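Phospholipase/Carboxylesterase (Haliangium ochraceum, PDB 4Q82) probably hydrolyses carboxylic ester bonds in phospholipids or related esters, as an enzyme of the alpha/beta-hydrolase type. Local coordinates at residues 168-176 with 189-197; 207-215 with 266-275. All coordinates share one frame; numbering follows the deposited sequence.

Interaction 1 (168-176 with 189-197); sequences AIGSWNYLR and LIAGNGRPA
The indole of W172, on helix 167-178, is sandwiched between L189 and G194. The helix starts two residues after residue 165, a serine whose side-chain oxygen carries an (aminoethyl)phenylsulfonyl group in this crystal. The sequence there fits the nucleophile elbow of an alpha/beta hydrolase. CD1 of L189 sits over one face of the indole, 3.5 Å from the centroid of the five-membered ring of W172. The CA of G194 lies over the opposite face, also 3.5 Å from that W172 centroid. Both are CH-pi contacts. G194 has no side chain, and its CA comes down on CD2 of W172. With CG of W172 turned opposite its carbonyl carbon (chi1 -82°), the indole lies between the end of strand 186-190 and the turn that follows. An alanine in place of W172 is likely to open a gap between L189 and G194 and leave water 2 without the indole N-H.

The other methyl of L189, CD2, meets CB of S171 at 3.5 Å. A168 CB packs on the backbone, 3.3 Å from O of I190. Further along, the extended side chain of R176 lies across P196, with NH1 of R176 3.9 Å from P196 CB. NE of R176 forms a salt bridge with D200. N193 turns away from the helix, and its OD1 accepts from R195 N at 2.9 Å in an Asx turn. No direct hydrogen bond joins the two segments. Instead, water 2 accepts from W172 NE1 at 3.1 Å, in the indole plane, and from G192 N at 3.0 Å.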
ATOM      1  N   ALA A 168       6.632  -3.360  -0.148  1.00 12.59           N
ATOM      2  CA  ALA A 168       5.903  -4.633  -0.186  1.00 12.57           C
ATOM      3  C   ALA A 168       6.522  -5.689   0.738  1.00 13.24           C
ATOM      4  O   ALA A 168       5.796  -6.429   1.419  1.00 13.90           O
ATOM      5  CB  ALA A 168       5.830  -5.176  -1.645  1.00 11.17           C
ATOM      6  N   ILE A 169       7.848  -5.762   0.766  1.00 12.38           N
ATOM      7  CA  ILE A 169       8.547  -6.688   1.656  1.00 13.81           C
ATOM      8  C   ILE A 169       8.115  -6.407   3.099  1.00 15.19           C
ATOM      9  O   ILE A 169       7.770  -7.327   3.850  1.00 15.77           O
ATOM     10  CB  ILE A 169      10.065  -6.564   1.502  1.00 12.99           C
ATOM     11  CG1 ILE A 169      10.496  -7.197   0.167  1.00 12.38           C
ATOM     12  CG2 ILE A 169      10.792  -7.245   2.672  1.00 15.30           C
ATOM     13  CD1 ILE A 169      11.908  -6.838  -0.272  1.00 14.29           C
ATOM     14  N   GLY A 170       8.104  -5.131   3.470  1.00 14.73           N
ATOM     15  CA  GLY A 170       7.726  -4.777   4.833  1.00 16.43           C
ATOM     16  C   GLY A 170       6.271  -5.140   5.107  1.00 16.39           C
ATOM     17  O   GLY A 170       5.928  -5.612   6.200  1.00 16.50           O
ATOM     18  N   SER A 171       5.409  -4.891   4.128  1.00 14.97           N
ATOM     19  CA  SER A 171       3.983  -5.166   4.288  1.00 15.40           C
ATOM     20  C   SER A 171       3.729  -6.654   4.449  1.00 16.34           C
ATOM     21  O   SER A 171       2.872  -7.057   5.236  1.00 17.43           O
ATOM     22  CB  SER A 171       3.200  -4.612   3.084  1.00 14.94           C
ATOM     23  OG  SER A 171       3.173  -3.192   3.173  1.00 15.57           O
ATOM     24  N   TRP A 172       4.465  -7.478   3.691  1.00 15.25           N
ATOM     25  CA  TRP A 172       4.371  -8.921   3.867  1.00 16.52           C
ATOM     26  C   TRP A 172       4.813  -9.316   5.272  1.00 18.46           C
ATOM     27  O   TRP A 172       4.178 -10.151   5.936  1.00 19.70           O
ATOM     28  CB  TRP A 172       5.238  -9.657   2.831  1.00 15.77           C
ATOM     29  CG  TRP A 172       4.630  -9.858   1.441  1.00 14.94           C
ATOM     30  CD1 TRP A 172       5.051  -9.276   0.273  1.00 14.50           C
ATOM     31  CD2 TRP A 172       3.535 -10.735   1.083  1.00 15.63           C
ATOM     32  NE1 TRP A 172       4.303  -9.744  -0.785  1.00 13.88           N
ATOM     33  CE2 TRP A 172       3.369 -10.641  -0.317  1.00 14.87           C
ATOM     34  CE3 TRP A 172       2.714 -11.619   1.806  1.00 17.23           C
ATOM     35  CZ2 TRP A 172       2.408 -11.379  -1.010  1.00 15.57           C
ATOM     36  CZ3 TRP A 172       1.735 -12.345   1.114  1.00 17.71           C
ATOM     37  CH2 TRP A 172       1.584 -12.214  -0.272  1.00 16.59           C
ATOM     38  N   ASN A 173       5.907  -8.714   5.744  1.00 17.17           N
ATOM     39  CA  ASN A 173       6.398  -9.046   7.083  1.00 19.41           C
ATOM     40  C   ASN A 173       5.436  -8.561   8.161  1.00 19.67           C
ATOM     41  O   ASN A 173       5.314  -9.169   9.234  1.00 21.18           O
ATOM     42  CB  ASN A 173       7.775  -8.448   7.297  1.00 21.64           C
ATOM     43  CG  ASN A 173       8.853  -9.299   6.679  1.00 25.58           C
ATOM     44  OD1 ASN A 173       8.698 -10.528   6.577  1.00 27.50           O
ATOM     45  ND2 ASN A 173       9.953  -8.672   6.272  1.00 25.69           N
ATOM     46  N   TYR A 174       4.764  -7.454   7.861  1.00 18.52           N
ATOM     47  CA  TYR A 174       3.731  -6.934   8.757  1.00 20.67           C
ATOM     48  C   TYR A 174       2.615  -7.964   8.926  1.00 21.55           C
ATOM     49  O   TYR A 174       2.157  -8.233  10.047  1.00 23.56           O
ATOM     50  CB  TYR A 174       3.165  -5.616   8.219  1.00 19.63           C
ATOM     51  CG  TYR A 174       1.810  -5.272   8.800  1.00 20.81           C
ATOM     52  CD1 TYR A 174       1.694  -4.738  10.092  1.00 22.72           C
ATOM     53  CD2 TYR A 174       0.639  -5.486   8.061  1.00 19.61           C
ATOM     54  CE1 TYR A 174       0.448  -4.441  10.643  1.00 24.10           C
ATOM     55  CE2 TYR A 174      -0.628  -5.184   8.614  1.00 20.82           C
ATOM     56  CZ  TYR A 174      -0.708  -4.660   9.893  1.00 23.26           C
ATOM     57  OH  TYR A 174      -1.946  -4.358  10.434  1.00 24.04           O
ATOM     58  N   LEU A 175       2.185  -8.542   7.803  1.00 20.56           N
ATOM     59  CA  LEU A 175       1.155  -9.571   7.846  1.00 22.12           C
ATOM     60  C   LEU A 175       1.657 -10.819   8.571  1.00 23.34           C
ATOM     61  O   LEU A 175       0.917 -11.458   9.309  1.00 25.06           O
ATOM     62  CB  LEU A 175       0.683  -9.919   6.428  1.00 20.35           C
ATOM     63  CG  LEU A 175      -0.153  -8.851   5.731  1.00 20.28           C
ATOM     64  CD1 LEU A 175      -0.408  -9.256   4.275  1.00 19.87           C
ATOM     65  CD2 LEU A 175      -1.469  -8.635   6.477  1.00 22.57           C
ATOM     66  N   ARG A 176       2.923 -11.159   8.389  1.00 22.62           N
ATOM     67  CA  ARG A 176       3.454 -12.326   9.081  1.00 24.07           C
ATOM     68  C   ARG A 176       3.406 -12.142  10.596  1.00 25.39           C
ATOM     69  O   ARG A 176       3.065 -13.072  11.354  1.00 26.52           O
ATOM     70  CB  ARG A 176       4.887 -12.615   8.643  1.00 24.71           C
ATOM     71  CG  ARG A 176       5.432 -13.835   9.350  1.00 28.44           C
ATOM     72  CD  ARG A 176       6.897 -14.084   9.069  1.00 30.85           C
ATOM     73  NE  ARG A 176       7.315 -15.307   9.758  1.00 36.08           N
ATOM     74  CZ  ARG A 176       8.572 -15.723   9.851  1.00 38.96           C
ATOM     75  NH1 ARG A 176       9.546 -15.008   9.307  1.00 38.25           N
ATOM     76  NH2 ARG A 176       8.850 -16.848  10.494  1.00 42.23           N
ATOM     77  N   LEU A 189       0.330  -5.790  -3.150  1.00 12.21           N
ATOM     78  CA  LEU A 189       1.748  -5.885  -2.798  1.00 12.64           C
ATOM     79  C   LEU A 189       2.538  -6.150  -4.059  1.00 12.45           C
ATOM     80  O   LEU A 189       2.361  -7.194  -4.700  1.00 12.80           O
ATOM     81  CB  LEU A 189       1.977  -7.000  -1.774  1.00 13.49           C
ATOM     82  CG  LEU A 189       1.146  -6.798  -0.503  1.00 14.41           C
ATOM     83  CD1 LEU A 189       1.391  -7.948   0.499  1.00 16.25           C
ATOM     84  CD2 LEU A 189       1.477  -5.441   0.110  1.00 14.55           C
ATOM     85  N   ILE A 190       3.410  -5.217  -4.419  1.00 10.36           N
ATOM     86  CA  ILE A 190       4.087  -5.291  -5.714  1.00  9.73           C
ATOM     87  C   ILE A 190       5.590  -5.508  -5.548  1.00  9.86           C
ATOM     88  O   ILE A 190       6.250  -4.703  -4.869  1.00 10.40           O
ATOM     89  CB  ILE A 190       3.861  -3.977  -6.496  1.00  9.41           C
ATOM     90  CG1 ILE A 190       2.353  -3.738  -6.705  1.00 10.64           C
ATOM     91  CG2 ILE A 190       4.598  -3.990  -7.873  1.00 10.76           C
ATOM     92  CD1 ILE A 190       2.045  -2.239  -6.913  1.00 11.47           C
ATOM     93  N   ALA A 191       6.116  -6.554  -6.194  1.00  9.86           N
ATOM     94  CA  ALA A 191       7.575  -6.817  -6.281  1.00 11.86           C
ATOM     95  C   ALA A 191       8.190  -7.015  -4.891  1.00 12.55           C
ATOM     96  O   ALA A 191       9.314  -6.540  -4.619  1.00 12.52           O
ATOM     97  CB  ALA A 191       8.293  -5.685  -7.029  1.00 12.31           C
ATOM     98  N   GLY A 192       7.440  -7.711  -4.038  1.00 12.47           N
ATOM     99  CA  GLY A 192       7.879  -8.006  -2.680  1.00 12.51           C
ATOM    100  C   GLY A 192       8.176  -9.482  -2.513  1.00 12.30           C
ATOM    101  O   GLY A 192       8.337 -10.236  -3.497  1.00 12.20           O
ATOM    102  N   ASN A 193       8.303  -9.903  -1.254  1.00 12.45           N
ATOM    103  CA  ASN A 193       8.597 -11.283  -0.948  1.00 12.47           C
ATOM    104  C   ASN A 193       7.709 -11.713   0.207  1.00 15.30           C
ATOM    105  O   ASN A 193       7.950 -11.339   1.343  1.00 16.26           O
ATOM    106  CB  ASN A 193      10.077 -11.479  -0.578  1.00 13.84           C
ATOM    107  CG  ASN A 193      10.413 -12.939  -0.259  1.00 16.40           C
ATOM    108  OD1 ASN A 193       9.551 -13.817  -0.328  1.00 17.20           O
ATOM    109  ND2 ASN A 193      11.693 -13.211   0.064  1.00 16.92           N
ATOM    110  N   GLY A 194       6.703 -12.517  -0.096  1.00 14.56           N
ATOM    111  CA  GLY A 194       5.796 -13.044   0.909  1.00 15.70           C
ATOM    112  C   GLY A 194       6.046 -14.501   1.246  1.00 17.02           C
ATOM    113  O   GLY A 194       5.226 -15.130   1.911  1.00 18.41           O
ATOM    114  N   ARG A 195       7.178 -15.053   0.813  1.00 16.70           N
ATOM    115  CA  ARG A 195       7.446 -16.459   1.131  1.00 18.08           C
ATOM    116  C   ARG A 195       7.529 -16.727   2.647  1.00 20.75           C
ATOM    117  O   ARG A 195       6.925 -17.693   3.119  1.00 22.59           O
ATOM    118  CB  ARG A 195       8.706 -16.935   0.382  1.00 16.75           C
ATOM    119  CG  ARG A 195       8.515 -16.776  -1.154  1.00 18.93           C
ATOM    120  CD  ARG A 195       9.747 -17.198  -1.954  1.00 19.92           C
ATOM    121  NE  ARG A 195       9.830 -18.656  -2.088  1.00 22.33           N
ATOM    122  CZ  ARG A 195      10.790 -19.265  -2.790  1.00 22.74           C
ATOM    123  NH1 ARG A 195      11.723 -18.527  -3.399  1.00 21.52           N
ATOM    124  NH2 ARG A 195      10.817 -20.594  -2.882  1.00 24.11           N
ATOM    125  N   PRO A 196       8.246 -15.884   3.423  1.00 19.69           N
ATOM    126  CA  PRO A 196       8.233 -16.134   4.867  1.00 21.74           C
ATOM    127  C   PRO A 196       6.823 -16.066   5.483  1.00 22.77           C
ATOM    128  O   PRO A 196       6.483 -16.909   6.315  1.00 23.55           O
ATOM    129  CB  PRO A 196       9.123 -15.013   5.423  1.00 21.71           C
ATOM    130  CG  PRO A 196      10.094 -14.730   4.289  1.00 20.20           C
ATOM    131  CD  PRO A 196       9.172 -14.778   3.075  1.00 18.30           C
ATOM    132  N   ALA A 197       6.027 -15.082   5.084  1.00 20.98           N
ATOM    133  CA  ALA A 197       4.671 -14.966   5.629  1.00 21.15           C
ATOM    134  C   ALA A 197       3.816 -16.211   5.352  1.00 22.03           C
ATOM    135  O   ALA A 197       3.133 -16.716   6.248  1.00 23.55           O
ATOM    136  CB  ALA A 197       3.986 -13.727   5.064  1.00 20.40           C
TER
HETATM  137  O   HOH W   1       8.917 -10.208   3.539  1.00 33.87           O
HETATM  138  O   HOH W   2       4.670  -8.874  -3.713  1.00 11.71           O
HETATM  139  O   HOH W   3       7.104 -12.309   4.305  1.00 22.64           O

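Interaction 2 (207-215 with 266-275); sequences QVPIWGFHG and HDIYAWLLSQ
Strand 210-215, which brings W211 and F213 against H266, I268 and W271, runs nearly antiparallel to helix 268-273, at 158°, with the axes 10.3 Å apart. W211 meets W271 edge-to-face, the planes at 74°. CE3 of W211 lies over the W271 ring, 3.6 Å from W271 CG. W211 CG is anti to the backbone N (chi1 -168°), and this sends the indole toward the helix while CB also rests on the W271 six-membered ring. On the other face of the W271 ring lies NE2 of Q275, which bonds to D242. The W211 NE1 donor is taken up by T246.

F213 turns its edge toward the face of H266 in an offset edge-to-face pair, and its CE2 is 3.8 Å from H266 CB. F213 CZ touches CG2 of I268 at 3.4 Å, and that methyl also lies over a face of W211. OD1 of D267 caps the helix, accepting from A270 N at 3.0 Å. At the far end, P209 CG is 3.5 Å from OE1 of Q275. W211, F213, H266 and W271 form an aromatic cluster, here packing the C-terminal helix onto the central sheet of an alpha/beta-hydrolase fold.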
ATOM      1  N   GLN A 207      -7.048 -15.608   4.747  1.00 27.97           N
ATOM      2  CA  GLN A 207      -8.182 -14.850   5.250  1.00 29.02           C
ATOM      3  C   GLN A 207      -8.061 -13.347   4.964  1.00 26.70           C
ATOM      4  O   GLN A 207      -9.030 -12.601   5.091  1.00 26.09           O
ATOM      5  CB  GLN A 207      -8.353 -15.100   6.746  1.00 32.37           C
ATOM      6  CG  GLN A 207      -8.810 -16.529   7.062  1.00 35.80           C
ATOM      7  CD  GLN A 207     -10.132 -16.882   6.401  1.00 38.35           C
ATOM      8  OE1 GLN A 207     -10.227 -17.852   5.640  1.00 39.06           O
ATOM      9  NE2 GLN A 207     -11.168 -16.110   6.709  1.00 39.75           N
ATOM     10  N   VAL A 208      -6.875 -12.909   4.561  1.00 23.81           N
ATOM     11  CA  VAL A 208      -6.666 -11.532   4.117  1.00 23.40           C
ATOM     12  C   VAL A 208      -6.642 -11.472   2.590  1.00 22.67           C
ATOM     13  O   VAL A 208      -5.869 -12.185   1.969  1.00 22.59           O
ATOM     14  CB  VAL A 208      -5.330 -10.981   4.651  1.00 22.58           C
ATOM     15  CG1 VAL A 208      -5.093  -9.576   4.153  1.00 21.28           C
ATOM     16  CG2 VAL A 208      -5.318 -11.018   6.172  1.00 24.67           C
ATOM     17  N   PRO A 209      -7.484 -10.624   1.978  1.00 22.26           N
ATOM     18  CA  PRO A 209      -7.468 -10.539   0.515  1.00 21.06           C
ATOM     19  C   PRO A 209      -6.186  -9.869   0.049  1.00 19.68           C
ATOM     20  O   PRO A 209      -5.860  -8.786   0.552  1.00 18.40           O
ATOM     21  CB  PRO A 209      -8.699  -9.671   0.176  1.00 21.43           C
ATOM     22  CG  PRO A 209      -9.500  -9.582   1.445  1.00 23.84           C
ATOM     23  CD  PRO A 209      -8.526  -9.775   2.582  1.00 23.26           C
ATOM     24  N   ILE A 210      -5.453 -10.518  -0.854  1.00 19.52           N
ATOM     25  CA  ILE A 210      -4.209  -9.962  -1.366  1.00 17.03           C
ATOM     26  C   ILE A 210      -4.148 -10.060  -2.896  1.00 15.65           C
ATOM     27  O   ILE A 210      -4.534 -11.081  -3.485  1.00 15.41           O
ATOM     28  CB  ILE A 210      -2.967 -10.679  -0.760  1.00 16.90           C
ATOM     29  CG1 ILE A 210      -3.037 -10.667   0.772  1.00 17.63           C
ATOM     30  CG2 ILE A 210      -1.676  -9.995  -1.293  1.00 14.25           C
ATOM     31  CD1 ILE A 210      -1.917 -11.493   1.467  1.00 20.07           C
ATOM     32  N   TRP A 211      -3.698  -8.983  -3.535  1.00 14.60           N
ATOM     33  CA  TRP A 211      -3.374  -9.020  -4.955  1.00 14.20           C
ATOM     34  C   TRP A 211      -1.881  -8.755  -5.077  1.00 14.17           C
ATOM     35  O   TRP A 211      -1.399  -7.656  -4.767  1.00 14.87           O
ATOM     36  CB  TRP A 211      -4.189  -7.984  -5.729  1.00 15.47           C
ATOM     37  CG  TRP A 211      -4.146  -8.122  -7.231  1.00 14.72           C
ATOM     38  CD1 TRP A 211      -3.271  -8.862  -7.975  1.00 14.54           C
ATOM     39  CD2 TRP A 211      -5.033  -7.483  -8.153  1.00 14.93           C
ATOM     40  NE1 TRP A 211      -3.568  -8.713  -9.330  1.00 13.96           N
ATOM     41  CE2 TRP A 211      -4.656  -7.881  -9.451  1.00 14.83           C
ATOM     42  CE3 TRP A 211      -6.125  -6.613  -8.000  1.00 15.53           C
ATOM     43  CZ2 TRP A 211      -5.332  -7.435 -10.600  1.00 15.05           C
ATOM     44  CZ3 TRP A 211      -6.796  -6.161  -9.135  1.00 17.08           C
ATOM     45  CH2 TRP A 211      -6.399  -6.578 -10.422  1.00 16.30           C
ATOM     46  N   GLY A 212      -1.138  -9.778  -5.498  1.00 12.86           N
ATOM     47  CA  GLY A 212       0.305  -9.656  -5.637  1.00 12.68           C
ATOM     48  C   GLY A 212       0.674  -9.464  -7.099  1.00 13.06           C
ATOM     49  O   GLY A 212       0.048 -10.066  -7.995  1.00 14.41           O
ATOM     50  N   PHE A 213       1.673  -8.617  -7.335  1.00 11.16           N
ATOM     51  CA  PHE A 213       2.153  -8.264  -8.693  1.00 11.61           C
ATOM     52  C   PHE A 213       3.648  -8.462  -8.767  1.00 10.78           C
ATOM     53  O   PHE A 213       4.351  -8.082  -7.817  1.00 11.27           O
ATOM     54  CB  PHE A 213       1.898  -6.790  -9.034  1.00 10.76           C
ATOM     55  CG  PHE A 213       0.466  -6.445  -9.265  1.00 12.19           C
ATOM     56  CD1 PHE A 213      -0.402  -6.253  -8.194  1.00 11.92           C
ATOM     57  CD2 PHE A 213      -0.002  -6.291 -10.562  1.00 11.45           C
ATOM     58  CE1 PHE A 213      -1.758  -5.918  -8.406  1.00 12.50           C
ATOM     59  CE2 PHE A 213      -1.367  -5.960 -10.806  1.00 12.32           C
ATOM     60  CZ  PHE A 213      -2.232  -5.767  -9.726  1.00 12.50           C
ATOM     61  N   HIS A 214       4.167  -8.969  -9.897  1.00 11.36           N
ATOM     62  CA  HIS A 214       5.635  -9.085  -9.998  1.00 11.33           C
ATOM     63  C   HIS A 214       5.999  -9.168 -11.482  1.00 12.35           C
ATOM     64  O   HIS A 214       5.237  -9.741 -12.264  1.00 13.18           O
ATOM     65  CB  HIS A 214       6.153 -10.326  -9.255  1.00 11.12           C
ATOM     66  CG  HIS A 214       7.444 -10.105  -8.494  1.00 10.63           C
ATOM     67  ND1 HIS A 214       7.502 -10.234  -7.122  1.00 11.11           N
ATOM     68  CD2 HIS A 214       8.704  -9.777  -8.895  1.00 10.70           C
ATOM     69  CE1 HIS A 214       8.736  -9.988  -6.704  1.00 11.41           C
ATOM     70  NE2 HIS A 214       9.487  -9.712  -7.759  1.00 11.54           N
ATOM     71  N   GLY A 215       7.154  -8.615 -11.874  1.00 10.35           N
ATOM     72  CA  GLY A 215       7.640  -8.846 -13.226  1.00 11.79           C
ATOM     73  C   GLY A 215       8.466 -10.135 -13.215  1.00 14.17           C
ATOM     74  O   GLY A 215       9.260 -10.361 -12.290  1.00 14.69           O
ATOM     75  N   HIS A 266      -4.951  -3.259 -14.870  1.00 11.67           N
ATOM     76  CA  HIS A 266      -5.378  -3.967 -13.665  1.00 12.38           C
ATOM     77  C   HIS A 266      -5.954  -2.980 -12.648  1.00 13.05           C
ATOM     78  O   HIS A 266      -5.207  -2.226 -12.014  1.00 13.05           O
ATOM     79  CB  HIS A 266      -4.230  -4.731 -13.048  1.00 11.06           C
ATOM     80  CG  HIS A 266      -3.696  -5.810 -13.945  1.00 12.29           C
ATOM     81  ND1 HIS A 266      -4.324  -7.036 -14.089  1.00 13.17           N
ATOM     82  CD2 HIS A 266      -2.619  -5.831 -14.770  1.00 11.35           C
ATOM     83  CE1 HIS A 266      -3.637  -7.783 -14.943  1.00 13.11           C
ATOM     84  NE2 HIS A 266      -2.595  -7.076 -15.373  1.00 11.51           N
ATOM     85  N   ASP A 267      -7.270  -2.974 -12.495  1.00 14.00           N
ATOM     86  CA  ASP A 267      -7.872  -1.900 -11.679  1.00 15.14           C
ATOM     87  C   ASP A 267      -7.813  -2.277 -10.215  1.00 14.73           C
ATOM     88  O   ASP A 267      -8.785  -2.790  -9.619  1.00 14.93           O
ATOM     89  CB  ASP A 267      -9.303  -1.595 -12.107  1.00 18.27           C
ATOM     90  CG  ASP A 267      -9.848  -0.318 -11.440  1.00 20.12           C
ATOM     91  OD1 ASP A 267      -9.240   0.198 -10.468  1.00 18.97           O
ATOM     92  OD2 ASP A 267     -10.892   0.175 -11.890  1.00 21.78           O
ATOM     93  N   ILE A 268      -6.651  -2.012  -9.633  1.00 13.18           N
ATOM     94  CA  ILE A 268      -6.431  -2.338  -8.236  1.00 13.76           C
ATOM     95  C   ILE A 268      -7.331  -1.520  -7.312  1.00 14.66           C
ATOM     96  O   ILE A 268      -7.621  -1.982  -6.224  1.00 14.78           O
ATOM     97  CB  ILE A 268      -4.961  -2.114  -7.820  1.00 13.51           C
ATOM     98  CG1 ILE A 268      -4.500  -0.690  -8.158  1.00 12.92           C
ATOM     99  CG2 ILE A 268      -4.061  -3.171  -8.503  1.00 13.43           C
ATOM    100  CD1 ILE A 268      -3.107  -0.310  -7.490  1.00 13.70           C
ATOM    101  N   TYR A 269      -7.747  -0.320  -7.733  1.00 14.15           N
ATOM    102  CA  TYR A 269      -8.575   0.537  -6.870  1.00 15.10           C
ATOM    103  C   TYR A 269     -10.002  -0.015  -6.731  1.00 16.41           C
ATOM    104  O   TYR A 269     -10.550  -0.088  -5.623  1.00 16.51           O
ATOM    105  CB  TYR A 269      -8.570   1.984  -7.399  1.00 15.17           C
ATOM    106  CG  TYR A 269      -7.124   2.422  -7.585  1.00 15.11           C
ATOM    107  CD1 TYR A 269      -6.267   2.483  -6.498  1.00 15.10           C
ATOM    108  CD2 TYR A 269      -6.607   2.731  -8.854  1.00 14.98           C
ATOM    109  CE1 TYR A 269      -4.898   2.826  -6.640  1.00 14.88           C
ATOM    110  CE2 TYR A 269      -5.243   3.112  -8.999  1.00 14.36           C
ATOM    111  CZ  TYR A 269      -4.411   3.148  -7.883  1.00 13.94           C
ATOM    112  OH  TYR A 269      -3.071   3.490  -8.014  1.00 13.70           O
ATOM    113  N   ALA A 270     -10.599  -0.419  -7.838  1.00 16.49           N
ATOM    114  CA  ALA A 270     -11.906  -1.036  -7.783  1.00 19.38           C
ATOM    115  C   ALA A 270     -11.844  -2.325  -6.947  1.00 19.03           C
ATOM    116  O   ALA A 270     -12.747  -2.596  -6.152  1.00 20.37           O
ATOM    117  CB  ALA A 270     -12.424  -1.318  -9.198  1.00 19.68           C
ATOM    118  N   TRP A 271     -10.769  -3.092  -7.116  1.00 17.40           N
ATOM    119  CA  TRP A 271     -10.615  -4.350  -6.384  1.00 18.09           C
ATOM    120  C   TRP A 271     -10.510  -4.084  -4.878  1.00 17.97           C
ATOM    121  O   TRP A 271     -11.198  -4.736  -4.081  1.00 19.82           O
ATOM    122  CB  TRP A 271      -9.384  -5.142  -6.875  1.00 15.95           C
ATOM    123  CG  TRP A 271      -9.235  -6.469  -6.154  1.00 17.50           C
ATOM    124  CD1 TRP A 271      -9.908  -7.642  -6.417  1.00 19.14           C
ATOM    125  CD2 TRP A 271      -8.388  -6.737  -5.028  1.00 17.43           C
ATOM    126  NE1 TRP A 271      -9.506  -8.630  -5.523  1.00 19.33           N
ATOM    127  CE2 TRP A 271      -8.580  -8.095  -4.664  1.00 18.34           C
ATOM    128  CE3 TRP A 271      -7.474  -5.962  -4.296  1.00 16.20           C
ATOM    129  CZ2 TRP A 271      -7.880  -8.696  -3.601  1.00 18.34           C
ATOM    130  CZ3 TRP A 271      -6.786  -6.563  -3.239  1.00 15.71           C
ATOM    131  CH2 TRP A 271      -6.992  -7.915  -2.908  1.00 17.45           C
ATOM    132  N   LEU A 272      -9.657  -3.140  -4.480  1.00 16.18           N
ATOM    133  CA  LEU A 272      -9.567  -2.784  -3.059  1.00 16.70           C
ATOM    134  C   LEU A 272     -10.938  -2.432  -2.503  1.00 18.35           C
ATOM    135  O   LEU A 272     -11.388  -2.990  -1.500  1.00 19.64           O
ATOM    136  CB  LEU A 272      -8.602  -1.608  -2.844  1.00 15.83           C
ATOM    137  CG  LEU A 272      -7.107  -1.970  -2.916  1.00 14.83           C
ATOM    138  CD1 LEU A 272      -6.249  -0.681  -2.835  1.00 13.65           C
ATOM    139  CD2 LEU A 272      -6.713  -2.897  -1.787  1.00 15.96           C
ATOM    140  N   LEU A 273     -11.620  -1.524  -3.184  1.00 17.90           N
ATOM    141  CA  LEU A 273     -12.914  -1.046  -2.690  1.00 21.45           C
ATOM    142  C   LEU A 273     -13.969  -2.156  -2.638  1.00 22.95           C
ATOM    143  O   LEU A 273     -14.962  -2.042  -1.919  1.00 23.50           O
ATOM    144  CB  LEU A 273     -13.400   0.123  -3.557  1.00 21.69           C
ATOM    145  CG  LEU A 273     -12.603   1.419  -3.312  1.00 22.34           C
ATOM    146  CD1 LEU A 273     -12.828   2.419  -4.423  1.00 21.95           C
ATOM    147  CD2 LEU A 273     -12.965   2.042  -1.965  1.00 24.52           C
ATOM    148  N   SER A 274     -13.755  -3.238  -3.378  1.00 23.48           N
ATOM    149  CA  SER A 274     -14.681  -4.365  -3.283  1.00 25.10           C
ATOM    150  C   SER A 274     -14.438  -5.196  -2.003  1.00 25.07           C
ATOM    151  O   SER A 274     -15.238  -6.065  -1.655  1.00 24.76           O
ATOM    152  CB  SER A 274     -14.579  -5.252  -4.524  1.00 24.77           C
ATOM    153  OG  SER A 274     -13.427  -6.070  -4.468  1.00 24.95           O
ATOM    154  N   GLN A 275     -13.344  -4.919  -1.298  1.00 22.98           N
ATOM    155  CA  GLN A 275     -13.018  -5.642  -0.064  1.00 24.31           C
ATOM    156  C   GLN A 275     -13.361  -4.834   1.168  1.00 26.57           C
ATOM    157  O   GLN A 275     -13.181  -3.621   1.173  1.00 26.30           O
ATOM    158  CB  GLN A 275     -11.516  -5.991  -0.032  1.00 22.01           C
ATOM    159  CG  GLN A 275     -11.022  -6.614  -1.331  1.00 21.24           C
ATOM    160  CD  GLN A 275     -11.717  -7.923  -1.640  1.00 24.81           C
ATOM    161  OE1 GLN A 275     -12.120  -8.638  -0.738  1.00 24.96           O
ATOM    162  NE2 GLN A 275     -11.845  -8.247  -2.920  1.00 26.60           N
TER

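The two contacts are in series along the chain: interaction 1 closes at 197, before interaction 2 opens at 207. Their centres lie 14 Å apart. They share the central mixed sheet, where strands 186-190 and 210-215 are parallel neighbours. L189 N lies 3.0 Å from W211 O, and A191 N lies 2.8 Å from F213 O, both probable hydrogen bonds. Helix 167-178 and helix 268-273 pack on opposite faces of this sheet. I210 shows the division: it points away from 266-275 and touches W172 and L189. Together the contacts cover both sides of the same two strands, giving the three-layer build expected of an alpha/beta hydrolase.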